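PDB 3AFO: NADH kinase POS5, mitochondrial, which phosphorylates NADH, and less readily NAD(+), with ATP in mitochondria, making it a key source of the cellular reductant NADPH. Local coordinates for residues L41-T47 against T115-L121; R178-C183 against T196-I202; T236-S240 against I251-L255; S280-I286 against G314-I320. All coordinates share one frame; numbering follows the deposited sequence.

Contact 1: residues L41-T47 against T115-L121; sequences LQNVYIT and TDLLVTL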
# COMPACT_ATOMS: atom_id res chain seq x y z
N LEU A 41 -24.65 27.40 31.27
CA LEU A 41 -23.49 26.55 31.58
C LEU A 41 -22.97 26.86 32.99
O LEU A 41 -22.68 28.01 33.30
CB LEU A 41 -22.37 26.80 30.55
CG LEU A 41 -20.95 26.31 30.84
CD1 LEU A 41 -20.93 24.80 31.04
CD2 LEU A 41 -19.99 26.73 29.74
N GLN A 42 -22.86 25.83 33.82
CA GLN A 42 -22.35 25.98 35.18
C GLN A 42 -21.28 24.96 35.59
O GLN A 42 -20.22 25.36 36.07
CB GLN A 42 -23.50 25.94 36.20
CG GLN A 42 -24.37 27.19 36.24
CD GLN A 42 -25.31 27.17 37.43
OE1 GLN A 42 -26.25 26.38 37.49
NE2 GLN A 42 -25.04 28.04 38.41
N ASN A 43 -21.57 23.67 35.41
CA ASN A 43 -20.71 22.59 35.89
C ASN A 43 -19.64 22.19 34.85
O ASN A 43 -19.94 21.50 33.87
CB ASN A 43 -21.52 21.36 36.28
CG ASN A 43 -22.57 21.65 37.36
OD1 ASN A 43 -22.56 22.69 38.03
ND2 ASN A 43 -23.48 20.69 37.54
N VAL A 44 -18.41 22.63 35.08
CA VAL A 44 -17.33 22.38 34.14
C VAL A 44 -16.36 21.35 34.71
O VAL A 44 -15.68 21.61 35.70
CB VAL A 44 -16.59 23.69 33.78
CG1 VAL A 44 -15.44 23.44 32.79
CG2 VAL A 44 -17.58 24.72 33.20
N TYR A 45 -16.33 20.17 34.09
CA TYR A 45 -15.38 19.11 34.45
C TYR A 45 -14.07 19.25 33.65
O TYR A 45 -14.08 19.29 32.42
CB TYR A 45 -16.01 17.74 34.22
CG TYR A 45 -15.11 16.54 34.45
CD1 TYR A 45 -14.29 16.46 35.57
CD2 TYR A 45 -15.13 15.47 33.56
CE1 TYR A 45 -13.48 15.36 35.78
CE2 TYR A 45 -14.33 14.35 33.77
CZ TYR A 45 -13.51 14.30 34.88
OH TYR A 45 -12.71 13.20 35.11
N ILE A 46 -12.95 19.31 34.37
CA ILE A 46 -11.65 19.54 33.74
C ILE A 46 -10.73 18.37 34.01
O ILE A 46 -10.54 17.96 35.16
CB ILE A 46 -10.97 20.85 34.23
CG1 ILE A 46 -11.96 22.02 34.20
CG2 ILE A 46 -9.75 21.18 33.36
CD1 ILE A 46 -11.52 23.20 35.02
N THR A 47 -10.16 17.82 32.93
CA THR A 47 -9.19 16.74 33.02
C THR A 47 -7.89 17.17 32.36
O THR A 47 -7.89 18.03 31.48
CB THR A 47 -9.70 15.46 32.33
OG1 THR A 47 -9.73 15.65 30.91
CG2 THR A 47 -11.09 15.12 32.80
N THR A 115 -21.86 16.86 35.00
CA THR A 115 -21.07 17.61 34.03
C THR A 115 -21.88 18.25 32.89
O THR A 115 -22.57 17.55 32.15
CB THR A 115 -19.95 16.71 33.44
OG1 THR A 115 -19.08 16.28 34.50
CG2 THR A 115 -19.15 17.46 32.40
N ASP A 116 -21.80 19.57 32.74
CA ASP A 116 -22.37 20.26 31.58
C ASP A 116 -21.37 20.28 30.41
O ASP A 116 -21.77 20.28 29.24
CB ASP A 116 -22.73 21.72 31.91
CG ASP A 116 -23.67 21.87 33.12
OD1 ASP A 116 -24.29 20.87 33.55
OD2 ASP A 116 -23.77 23.02 33.63
N LEU A 117 -20.08 20.32 30.75
CA LEU A 117 -19.03 20.51 29.76
C LEU A 117 -17.76 19.82 30.22
O LEU A 117 -17.34 19.97 31.37
CB LEU A 117 -18.76 22.01 29.55
CG LEU A 117 -17.66 22.44 28.58
CD1 LEU A 117 -18.14 22.36 27.15
CD2 LEU A 117 -17.17 23.85 28.89
N LEU A 118 -17.17 19.04 29.31
CA LEU A 118 -15.87 18.43 29.51
C LEU A 118 -14.80 19.31 28.87
O LEU A 118 -14.88 19.62 27.69
CB LEU A 118 -15.84 17.00 28.92
CG LEU A 118 -14.47 16.29 28.80
CD1 LEU A 118 -13.82 16.06 30.17
CD2 LEU A 118 -14.57 14.97 28.01
N VAL A 119 -13.81 19.71 29.67
CA VAL A 119 -12.66 20.47 29.19
C VAL A 119 -11.41 19.61 29.38
O VAL A 119 -11.12 19.16 30.49
CB VAL A 119 -12.49 21.82 29.94
CG1 VAL A 119 -11.18 22.49 29.53
CG2 VAL A 119 -13.68 22.77 29.67
N THR A 120 -10.67 19.37 28.30
CA THR A 120 -9.45 18.56 28.35
C THR A 120 -8.20 19.41 28.14
O THR A 120 -8.17 20.31 27.30
CB THR A 120 -9.49 17.39 27.32
OG1 THR A 120 -9.62 17.94 26.02
CG2 THR A 120 -10.68 16.46 27.59
N LEU A 121 -7.17 19.13 28.93
CA LEU A 121 -5.91 19.84 28.86
C LEU A 121 -4.77 18.83 28.62
O LEU A 121 -4.32 18.16 29.53
CB LEU A 121 -5.68 20.64 30.16
CG LEU A 121 -6.77 21.63 30.56
CD1 LEU A 121 -6.54 22.10 31.97
CD2 LEU A 121 -6.86 22.83 29.62

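Contact 2: residues R178-C183 against T196-I202; sequences RTRLEC and THAMNDI. With NAI (1,4-dihydronicotinamide adenine dinucleotide), chain C.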
# COMPACT_ATOMS: atom_id res chain seq x y z
N ARG A 178 -19.08 13.53 16.45
CA ARG A 178 -18.28 12.34 16.20
C ARG A 178 -19.05 11.16 16.77
O ARG A 178 -19.50 11.21 17.92
CB ARG A 178 -16.91 12.43 16.87
CG ARG A 178 -16.03 13.61 16.43
CD ARG A 178 -14.69 13.55 17.19
NE ARG A 178 -13.76 14.65 16.88
CZ ARG A 178 -13.02 14.75 15.78
NH1 ARG A 178 -13.12 13.83 14.81
NH2 ARG A 178 -12.21 15.78 15.61
N THR A 179 -19.19 10.11 15.98
CA THR A 179 -19.94 8.93 16.38
C THR A 179 -19.10 8.02 17.28
O THR A 179 -17.88 8.14 17.31
CB THR A 179 -20.44 8.15 15.14
OG1 THR A 179 -21.15 6.98 15.56
CG2 THR A 179 -19.26 7.74 14.29
N ARG A 180 -19.77 7.12 18.00
CA ARG A 180 -19.12 6.18 18.90
C ARG A 180 -19.43 4.74 18.49
O ARG A 180 -20.54 4.46 18.02
CB ARG A 180 -19.63 6.36 20.34
CG ARG A 180 -19.09 7.56 21.08
CD ARG A 180 -19.40 7.46 22.58
NE ARG A 180 -20.83 7.58 22.85
CZ ARG A 180 -21.39 7.50 24.06
NH1 ARG A 180 -20.63 7.30 25.14
NH2 ARG A 180 -22.71 7.63 24.20
N LEU A 181 -18.45 3.86 18.68
CA LEU A 181 -18.66 2.42 18.54
C LEU A 181 -18.92 1.77 19.91
O LEU A 181 -18.51 2.30 20.95
CB LEU A 181 -17.45 1.75 17.88
CG LEU A 181 -17.09 2.06 16.43
CD1 LEU A 181 -15.84 1.29 16.02
CD2 LEU A 181 -18.23 1.74 15.49
N GLU A 182 -19.60 0.63 19.88
CA GLU A 182 -19.78 -0.20 21.06
C GLU A 182 -19.10 -1.53 20.83
O GLU A 182 -19.29 -2.16 19.79
CB GLU A 182 -21.27 -0.45 21.31
CG GLU A 182 -22.02 0.74 21.85
CD GLU A 182 -23.44 0.36 22.26
OE1 GLU A 182 -23.78 -0.84 22.29
OE2 GLU A 182 -24.23 1.29 22.53
N CYS A 183 -18.28 -1.93 21.79
CA CYS A 183 -17.68 -3.26 21.79
C CYS A 183 -18.39 -4.11 22.85
O CYS A 183 -18.42 -3.73 24.03
CB CYS A 183 -16.19 -3.18 22.08
SG CYS A 183 -15.35 -4.76 22.22
N THR A 196 -18.06 -1.82 26.20
CA THR A 196 -17.20 -0.65 26.22
C THR A 196 -17.53 0.26 25.03
O THR A 196 -18.13 -0.18 24.04
CB THR A 196 -15.70 -1.04 26.20
OG1 THR A 196 -15.46 -2.02 25.19
CG2 THR A 196 -15.26 -1.61 27.55
N HIS A 197 -17.14 1.53 25.14
CA HIS A 197 -17.44 2.52 24.13
C HIS A 197 -16.17 3.14 23.58
O HIS A 197 -15.24 3.42 24.32
CB HIS A 197 -18.37 3.58 24.71
CG HIS A 197 -19.68 3.03 25.19
ND1 HIS A 197 -19.80 2.34 26.37
CD2 HIS A 197 -20.91 3.04 24.62
CE1 HIS A 197 -21.06 1.95 26.52
NE2 HIS A 197 -21.75 2.36 25.48
N ALA A 198 -16.14 3.32 22.26
CA ALA A 198 -14.93 3.76 21.56
C ALA A 198 -15.16 5.01 20.73
O ALA A 198 -16.10 5.09 19.95
CB ALA A 198 -14.38 2.64 20.66
N MET A 199 -14.26 5.98 20.90
CA MET A 199 -14.26 7.18 20.08
C MET A 199 -13.33 7.00 18.86
O MET A 199 -13.62 7.51 17.77
CB MET A 199 -13.80 8.35 20.94
CG MET A 199 -13.54 9.62 20.23
SD MET A 199 -13.31 10.94 21.45
CE MET A 199 -13.22 12.31 20.32
N ASN A 200 -12.23 6.30 19.08
CA ASN A 200 -11.21 6.02 18.06
C ASN A 200 -11.41 4.65 17.45
O ASN A 200 -11.72 4.51 16.26
CB ASN A 200 -9.82 6.04 18.69
CG ASN A 200 -9.00 7.26 18.33
OD1 ASN A 200 -7.81 7.29 18.66
ND2 ASN A 200 -9.60 8.24 17.68
N ASP A 201 -11.18 3.63 18.27
CA ASP A 201 -11.11 2.29 17.76
C ASP A 201 -11.24 1.18 18.78
O ASP A 201 -11.12 1.40 20.00
CB ASP A 201 -9.80 2.10 16.98
CG ASP A 201 -8.58 2.66 17.70
OD1 ASP A 201 -8.51 2.61 18.96
OD2 ASP A 201 -7.67 3.14 16.99
N ILE A 202 -11.48 -0.01 18.25
CA ILE A 202 -11.44 -1.25 18.99
C ILE A 202 -10.46 -2.13 18.24
O ILE A 202 -10.60 -2.31 17.01
CB ILE A 202 -12.83 -1.90 19.03
CG1 ILE A 202 -13.80 -0.99 19.79
CG2 ILE A 202 -12.76 -3.33 19.66
CD1 ILE A 202 -15.21 -0.93 19.21
PA NAI C . -0.71 6.95 22.51
O1A NAI C . -0.07 8.24 22.93
O2A NAI C . 0.16 5.62 22.81
O5B NAI C . -0.94 6.89 20.96
C5B NAI C . -1.47 7.99 20.39
C4B NAI C . -0.62 8.39 19.24
O4B NAI C . -1.62 8.37 18.19
C3B NAI C . -0.37 9.85 19.61
O3B NAI C . 0.66 10.38 18.77
C2B NAI C . -1.72 10.47 19.28
O2B NAI C . -1.62 11.85 18.98
C1B NAI C . -2.12 9.72 18.01
N9A NAI C . -3.60 9.66 17.85
C8A NAI C . -4.49 9.15 18.70
N7A NAI C . -5.72 9.30 18.19
C5A NAI C . -5.60 9.89 16.99
C6A NAI C . -6.50 10.30 16.01
N6A NAI C . -7.83 10.11 16.12
N1A NAI C . -6.01 10.89 14.90
C2A NAI C . -4.71 11.10 14.74
N3A NAI C . -3.83 10.72 15.66
C4A NAI C . -4.25 10.13 16.79
O3 NAI C . -2.16 6.66 23.26
PN NAI C . -3.37 7.72 23.28
O1N NAI C . -2.86 9.09 22.95
O2N NAI C . -4.12 7.39 24.51
O5D NAI C . -4.32 7.31 22.00
C5D NAI C . -4.82 6.00 21.87
C4D NAI C . -4.76 5.57 20.41
O4D NAI C . -3.40 5.16 20.16
C3D NAI C . -5.55 4.31 20.12
O3D NAI C . -6.93 4.60 19.91
C2D NAI C . -4.87 3.83 18.81
O2D NAI C . -5.62 4.29 17.68
C1D NAI C . -3.49 4.57 18.86
N1N NAI C . -2.44 3.56 18.68
C2N NAI C . -1.66 3.65 17.53
C3N NAI C . -0.66 2.73 17.27
C7N NAI C . 0.18 2.90 15.98
O7N NAI C . 1.11 2.14 15.70
N7N NAI C . -0.17 3.91 15.22
C4N NAI C . -0.44 1.69 18.19
C5N NAI C . -1.22 1.58 19.35
C6N NAI C . -2.23 2.50 19.61
O HOH W 1 -15.76 9.38 16.82
O HOH W 2 -15.74 -4.65 25.78

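Contact 3: residues T236-S240 against I251-L255; sequences TPTGS and IVSPL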
# COMPACT_ATOMS: atom_id res chain seq x y z
N THR A 236 -13.73 4.23 14.09
CA THR A 236 -14.62 5.28 13.63
C THR A 236 -13.85 6.09 12.60
O THR A 236 -12.63 5.96 12.50
CB THR A 236 -14.97 6.24 14.78
OG1 THR A 236 -13.75 6.80 15.28
CG2 THR A 236 -15.71 5.52 15.91
N PRO A 237 -14.55 6.96 11.85
CA PRO A 237 -13.89 7.94 10.99
C PRO A 237 -12.90 8.80 11.77
O PRO A 237 -11.80 9.09 11.27
CB PRO A 237 -15.06 8.78 10.48
CG PRO A 237 -16.19 7.74 10.39
CD PRO A 237 -16.02 7.00 11.69
N THR A 238 -13.26 9.19 12.99
CA THR A 238 -12.31 9.88 13.89
C THR A 238 -11.03 9.04 14.06
O THR A 238 -9.92 9.56 13.98
CB THR A 238 -12.97 10.19 15.26
OG1 THR A 238 -13.98 11.18 15.07
CG2 THR A 238 -11.94 10.72 16.26
N GLY A 239 -11.19 7.73 14.25
CA GLY A 239 -10.05 6.83 14.42
C GLY A 239 -9.31 6.45 13.15
O GLY A 239 -8.29 5.76 13.21
N SER A 240 -9.81 6.89 11.99
CA SER A 240 -9.14 6.60 10.70
C SER A 240 -7.75 7.23 10.62
O SER A 240 -6.87 6.73 9.93
CB SER A 240 -10.00 7.05 9.50
OG SER A 240 -10.00 8.46 9.36
N ILE A 251 -7.98 7.82 4.89
CA ILE A 251 -8.35 8.93 5.76
C ILE A 251 -9.81 9.22 5.50
O ILE A 251 -10.21 9.49 4.37
CB ILE A 251 -7.47 10.19 5.47
CG1 ILE A 251 -6.01 9.92 5.85
CG2 ILE A 251 -8.05 11.44 6.19
CD1 ILE A 251 -5.03 11.05 5.52
N VAL A 252 -10.63 9.11 6.55
CA VAL A 252 -12.07 9.19 6.40
C VAL A 252 -12.57 10.41 7.15
O VAL A 252 -12.32 10.55 8.35
CB VAL A 252 -12.75 7.92 6.91
CG1 VAL A 252 -14.27 7.99 6.69
CG2 VAL A 252 -12.16 6.68 6.20
N SER A 253 -13.26 11.30 6.45
CA SER A 253 -13.86 12.47 7.08
C SER A 253 -14.82 12.07 8.21
O SER A 253 -15.64 11.15 8.04
CB SER A 253 -14.60 13.31 6.05
OG SER A 253 -15.61 14.09 6.68
N PRO A 254 -14.75 12.78 9.36
CA PRO A 254 -15.63 12.44 10.49
C PRO A 254 -17.10 12.69 10.21
O PRO A 254 -17.95 12.36 11.05
CB PRO A 254 -15.12 13.35 11.62
CG PRO A 254 -14.46 14.51 10.90
CD PRO A 254 -13.80 13.85 9.71
N LEU A 255 -17.42 13.25 9.05
CA LEU A 255 -18.82 13.40 8.63
C LEU A 255 -19.38 12.19 7.87
O LEU A 255 -20.57 12.13 7.58
CB LEU A 255 -19.01 14.67 7.79
CG LEU A 255 -18.73 16.02 8.46
CD1 LEU A 255 -18.93 17.14 7.43
CD2 LEU A 255 -19.61 16.20 9.68

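Contact 4: residues S280-I286 against G314-I320; sequences SHIRIKI and GDEIYVI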
# COMPACT_ATOMS: atom_id res chain seq x y z
N SER A 280 -23.68 -1.66 10.12
CA SER A 280 -23.10 -3.01 10.15
C SER A 280 -23.08 -3.67 11.53
O SER A 280 -22.95 -2.99 12.53
CB SER A 280 -21.67 -2.99 9.63
OG SER A 280 -21.64 -2.66 8.26
N HIS A 281 -23.18 -4.99 11.54
CA HIS A 281 -23.08 -5.81 12.74
C HIS A 281 -21.82 -6.65 12.54
O HIS A 281 -21.73 -7.43 11.58
CB HIS A 281 -24.33 -6.70 12.85
CG HIS A 281 -24.30 -7.65 14.00
ND1 HIS A 281 -23.73 -8.91 13.91
CD2 HIS A 281 -24.79 -7.55 15.26
CE1 HIS A 281 -23.86 -9.53 15.07
NE2 HIS A 281 -24.50 -8.73 15.91
N ILE A 282 -20.84 -6.46 13.40
CA ILE A 282 -19.55 -7.11 13.23
C ILE A 282 -19.31 -8.04 14.41
O ILE A 282 -19.46 -7.63 15.56
CB ILE A 282 -18.39 -6.09 13.14
CG1 ILE A 282 -18.64 -5.10 11.99
CG2 ILE A 282 -17.03 -6.82 12.96
CD1 ILE A 282 -17.72 -3.88 11.95
N ARG A 283 -18.98 -9.28 14.10
CA ARG A 283 -18.59 -10.24 15.12
C ARG A 283 -17.22 -10.81 14.77
O ARG A 283 -17.00 -11.23 13.62
CB ARG A 283 -19.63 -11.37 15.25
CG ARG A 283 -19.25 -12.47 16.24
CD ARG A 283 -20.39 -13.47 16.43
NE ARG A 283 -20.67 -14.26 15.24
CZ ARG A 283 -20.25 -15.51 15.05
NH1 ARG A 283 -19.53 -16.12 15.99
NH2 ARG A 283 -20.56 -16.16 13.94
N ILE A 284 -16.32 -10.80 15.75
CA ILE A 284 -14.99 -11.40 15.61
C ILE A 284 -14.74 -12.45 16.70
O ILE A 284 -14.77 -12.14 17.89
CB ILE A 284 -13.87 -10.32 15.57
CG1 ILE A 284 -14.12 -9.31 14.43
CG2 ILE A 284 -12.48 -10.99 15.44
CD1 ILE A 284 -13.07 -8.19 14.32
N LYS A 285 -14.53 -13.69 16.28
CA LYS A 285 -14.25 -14.79 17.19
C LYS A 285 -12.77 -15.16 17.13
O LYS A 285 -12.19 -15.27 16.05
CB LYS A 285 -15.11 -16.00 16.81
CG LYS A 285 -15.08 -17.14 17.83
CD LYS A 285 -16.09 -18.22 17.41
CE LYS A 285 -16.18 -19.35 18.44
NZ LYS A 285 -17.07 -20.45 17.93
N ILE A 286 -12.17 -15.33 18.31
CA ILE A 286 -10.77 -15.72 18.43
C ILE A 286 -10.65 -17.22 18.12
O ILE A 286 -11.19 -18.05 18.86
CB ILE A 286 -10.22 -15.43 19.87
CG1 ILE A 286 -10.57 -14.01 20.33
CG2 ILE A 286 -8.72 -15.72 19.95
CD1 ILE A 286 -10.09 -12.86 19.40
N GLY A 314 -12.00 -18.82 21.48
CA GLY A 314 -13.42 -19.00 21.74
C GLY A 314 -14.15 -17.75 22.19
O GLY A 314 -15.38 -17.68 22.07
N ASP A 315 -13.42 -16.77 22.73
CA ASP A 315 -14.00 -15.47 23.06
C ASP A 315 -14.47 -14.80 21.76
O ASP A 315 -13.94 -15.09 20.69
CB ASP A 315 -12.97 -14.56 23.76
CG ASP A 315 -12.58 -15.04 25.17
OD1 ASP A 315 -13.17 -16.02 25.69
OD2 ASP A 315 -11.66 -14.44 25.76
N GLU A 316 -15.48 -13.93 21.85
CA GLU A 316 -15.91 -13.12 20.71
C GLU A 316 -16.13 -11.70 21.13
O GLU A 316 -16.55 -11.43 22.27
CB GLU A 316 -17.25 -13.59 20.14
CG GLU A 316 -17.38 -15.04 19.77
CD GLU A 316 -18.83 -15.39 19.49
OE1 GLU A 316 -19.71 -14.77 20.11
OE2 GLU A 316 -19.09 -16.28 18.66
N ILE A 317 -15.87 -10.77 20.20
CA ILE A 317 -16.36 -9.41 20.34
C ILE A 317 -17.42 -9.11 19.29
O ILE A 317 -17.32 -9.59 18.16
CB ILE A 317 -15.22 -8.33 20.32
CG1 ILE A 317 -14.37 -8.42 19.03
CG2 ILE A 317 -14.33 -8.46 21.57
CD1 ILE A 317 -13.43 -7.21 18.83
N TYR A 318 -18.43 -8.34 19.69
CA TYR A 318 -19.45 -7.82 18.79
C TYR A 318 -19.26 -6.31 18.73
O TYR A 318 -19.13 -5.66 19.76
CB TYR A 318 -20.86 -8.12 19.31
CG TYR A 318 -21.22 -9.58 19.35
CD1 TYR A 318 -22.11 -10.12 18.42
CD2 TYR A 318 -20.67 -10.42 20.32
CE1 TYR A 318 -22.44 -11.48 18.46
CE2 TYR A 318 -21.00 -11.77 20.38
CZ TYR A 318 -21.88 -12.30 19.45
OH TYR A 318 -22.18 -13.64 19.51
N VAL A 319 -19.22 -5.77 17.52
CA VAL A 319 -18.98 -4.34 17.35
C VAL A 319 -20.06 -3.72 16.50
O VAL A 319 -20.35 -4.20 15.39
CB VAL A 319 -17.57 -4.06 16.76
CG1 VAL A 319 -17.39 -2.57 16.50
CG2 VAL A 319 -16.47 -4.54 17.71
N ILE A 320 -20.68 -2.68 17.03
CA ILE A 320 -21.74 -1.95 16.35
C ILE A 320 -21.54 -0.47 16.62
O ILE A 320 -20.86 -0.07 17.57
CB ILE A 320 -23.18 -2.37 16.85
CG1 ILE A 320 -23.32 -2.24 18.38
CG2 ILE A 320 -23.57 -3.77 16.37
CD1 ILE A 320 -24.80 -2.23 18.89

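Contact 1: residues L41-T47 against T115-L121
Asp116 reaches back across the entrance of two parallel strands and takes two backbone N-H groups on one carboxylate oxygen. Gln42 N lies 3.0 Å from Asp116 OD2, nearly in line with the C-O bond, while Asn43 N approaches the same OD2 at 2.9 Å from well above the carboxylate plane. With CG set beside its own backbone N (chi1 -55°), Asp116 holds OD2 against the backbone at Gln42 and Asn43, where the strand begins; Ser20 N binds OD1.

Among the backbone bonds, Asn43 O takes Asp116 N at 2.9 Å and, weakly, Leu117 N. From there the parallel ladder is regular: Tyr45 N binds Leu117 O, Val119 N binds Tyr45 O at 2.8 Å, Thr47 N binds Val119 O, and Leu121 N binds Thr47 O.

Side-chain contacts line both faces. On one, Val44 CG1 meets Val119 CG2 at 3.6 Å, and Ile46 CG2 meets Leu121 CD1 at 3.6 Å. On the other, the Tyr45 ring runs alongside Leu118, with Tyr45 CD2 3.7 Å from Leu118 CD1. Thr115 OG1, bound to Ile111 O, sits 3.4 Å from Tyr45 CB.

These are inner strands of the five-stranded parallel sheet, flanked by strands 74-76 and 142-146. Helix 53-69 packs on the Ile46 and Leu121 face, and helix 124-132 on the face of Leu118 and Thr120.

Contact 2: residues R178-C183 against T196-I202
Ile202 pushes its CD1 methyl into the hollow between Leu181 and Cys183, 3.7 Å from Leu181 CB and 3.8 Å from Cys183 CB. Its CG1 branch lies beside the backbone N (chi1 -64°), which carries CD1 toward the strand 181-183, while the CG2 branch settles against Cys183 SG. Ala198, paired with Leu181, adds only a methyl to this face. Beyond it, Thr196 OG1 abuts Cys183 CB at 3.4 Å, and water 2 lies between that hydroxyl and Cys183 O, its bond to the carbonyl weak.

On the reverse face, Glu182 and His197 run side by side, Glu182 CG 3.8 Å from His197 CD2, with carboxylate and ring steeply inclined to each other. His197 CD2 also lies over one face of the Arg180 guanidinium, whose NH2 forms a salt bridge with Glu322. Further on, the extended Met199 chain lays its CE methyl 3.7 Å from Arg178 CD, and it also packs on Ile127, Leu128 and Val131 of helix 124-132.

Paired backbone bonds join Leu181 to Ala198 and Cys183 to Thr196. Where the strands splay, water 1 donates to Thr179 O and Met199 O.

The arrangement is an antiparallel beta hairpin whose returning strand breaks at Met199 and Asn200 and enters a second sheet at Asp201. That break lies in the NADH pocket, where Asp201 turns its carboxylate to the two hydroxyls of the nicotinamide ribose.

Contact 3: residues T236-S240 against I251-L255
Ser240 OG receives the N-H of Val252 at 3.0 Å in a fairly straight bond (163°), the sole hydrogen bond between the two segments. The same hydroxyl gives its proton to Pro237 O, 2.7 Å from Ser240 OG and in the carbonyl plane. One oxygen thus links the edge of strand 251-252 to the turn. The torsion that makes this possible places OG between the backbone N and the carbonyl carbon (chi1 74°), folded back over its own turn. Pro237 O also accepts from Ser240 N, so two donors share that carbonyl.

Beside this polar link, the Pro237 ring packs into the bend at Val252-Pro254. Its CB lies 3.5 Å from Ser253 O and 3.7 Å from Pro254 CA, and the CG1 branch of Val252 crosses it at an angle, 4.0 Å from Pro237 CB. The other branch, CG2, meets Ser240 CB.

The turn opens with an ST motif, Gly239 N binding Thr236 OG1 at 2.9 Å. It begins the loop between strand 231-235 and helix 243-246, and belongs to the NADH pocket through Thr238, whose carbonyl O accepts from the adenine amino group N6A.

On the other segment an ST turn, Leu255 N to Ser253 OG at 3.1 Å, shapes the chain just past Val252. Further out, Thr236 and Thr238 are tied by their hydroxyls to segments 196-202 and 178-183. Trp364 of helix 363-370 packs on Ile251, Ser253 and Pro254, while Ile251 and Val252 form a parallel ladder with a strand of a second subunit, where Leu274 and Ile275 of that chain meet them.

Contact 4: residues S280-I286 against G314-I320
Glu316 OE2 receives Arg283 NH1 at 2.7 Å, a salt bridge in which the donor stands above the carboxylate plane and the bond is bent (131°). The other oxygen, OE1, takes a weak hydrogen bond from Tyr318 OH, 2.8 Å away, so both oxygens of the carboxylate have partners. Arg283 reaches it by leaving extended and bending at chi3 (67°). On the way its CG passes over one face of the Tyr318 ring, 4.2 Å from the centroid, in a CH-pi contact, and its CD comes 3.5 Å from Tyr318 CE1. The guanidinium also makes a cation-pi contact with Phe218. His281 closes the row, its NE2 at the edge of the tyrosine ring, 3.7 Å from Tyr318 CD1, while Lys285 CG lies 3.7 Å from Glu316 CG at the far end.

The reverse face is aliphatic: Ile284 CB meets Ile317 CG1 at 4.0 Å, and Ile282 packs on Val319. Leu204 and Leu234 of the facing sheet pack against it.

Reciprocal backbone bonds pair Ile282 with Val319 and Ile284 with Ile317; Gly314 N to Ile286 O, 2.8 Å, ends the ladder. This antiparallel sheet, its isoleucine and valine face laid on strands 201-205 and 231-235, forms part of the C-terminal domain's beta sandwich.

Contact 1 belongs to the parallel sheet of the N-terminal domain and stands apart, its centre about 21 Å from that of contact 2 and about 34 Å from that of contact 4. Contact 2 is the middle member. It touches contact 3 through Met199 O and Thr236 OG1, 2.6 Å apart, and Arg178 NH1 and Thr238 OG1, 2.8 Å apart. It adjoins contact 4 through Glu182 N and Ile320 O, 2.7 Å apart, since strands 174-186 and 316-321 are sheet neighbours. Contacts 3 and 4 do not touch, their nearest atoms about 8 Å apart. NADH is met directly by contacts 2 and 3; the side chains of Thr120 in contact 1 and Val319 in contact 4 are about 11 and 13 Å from a bound NADH.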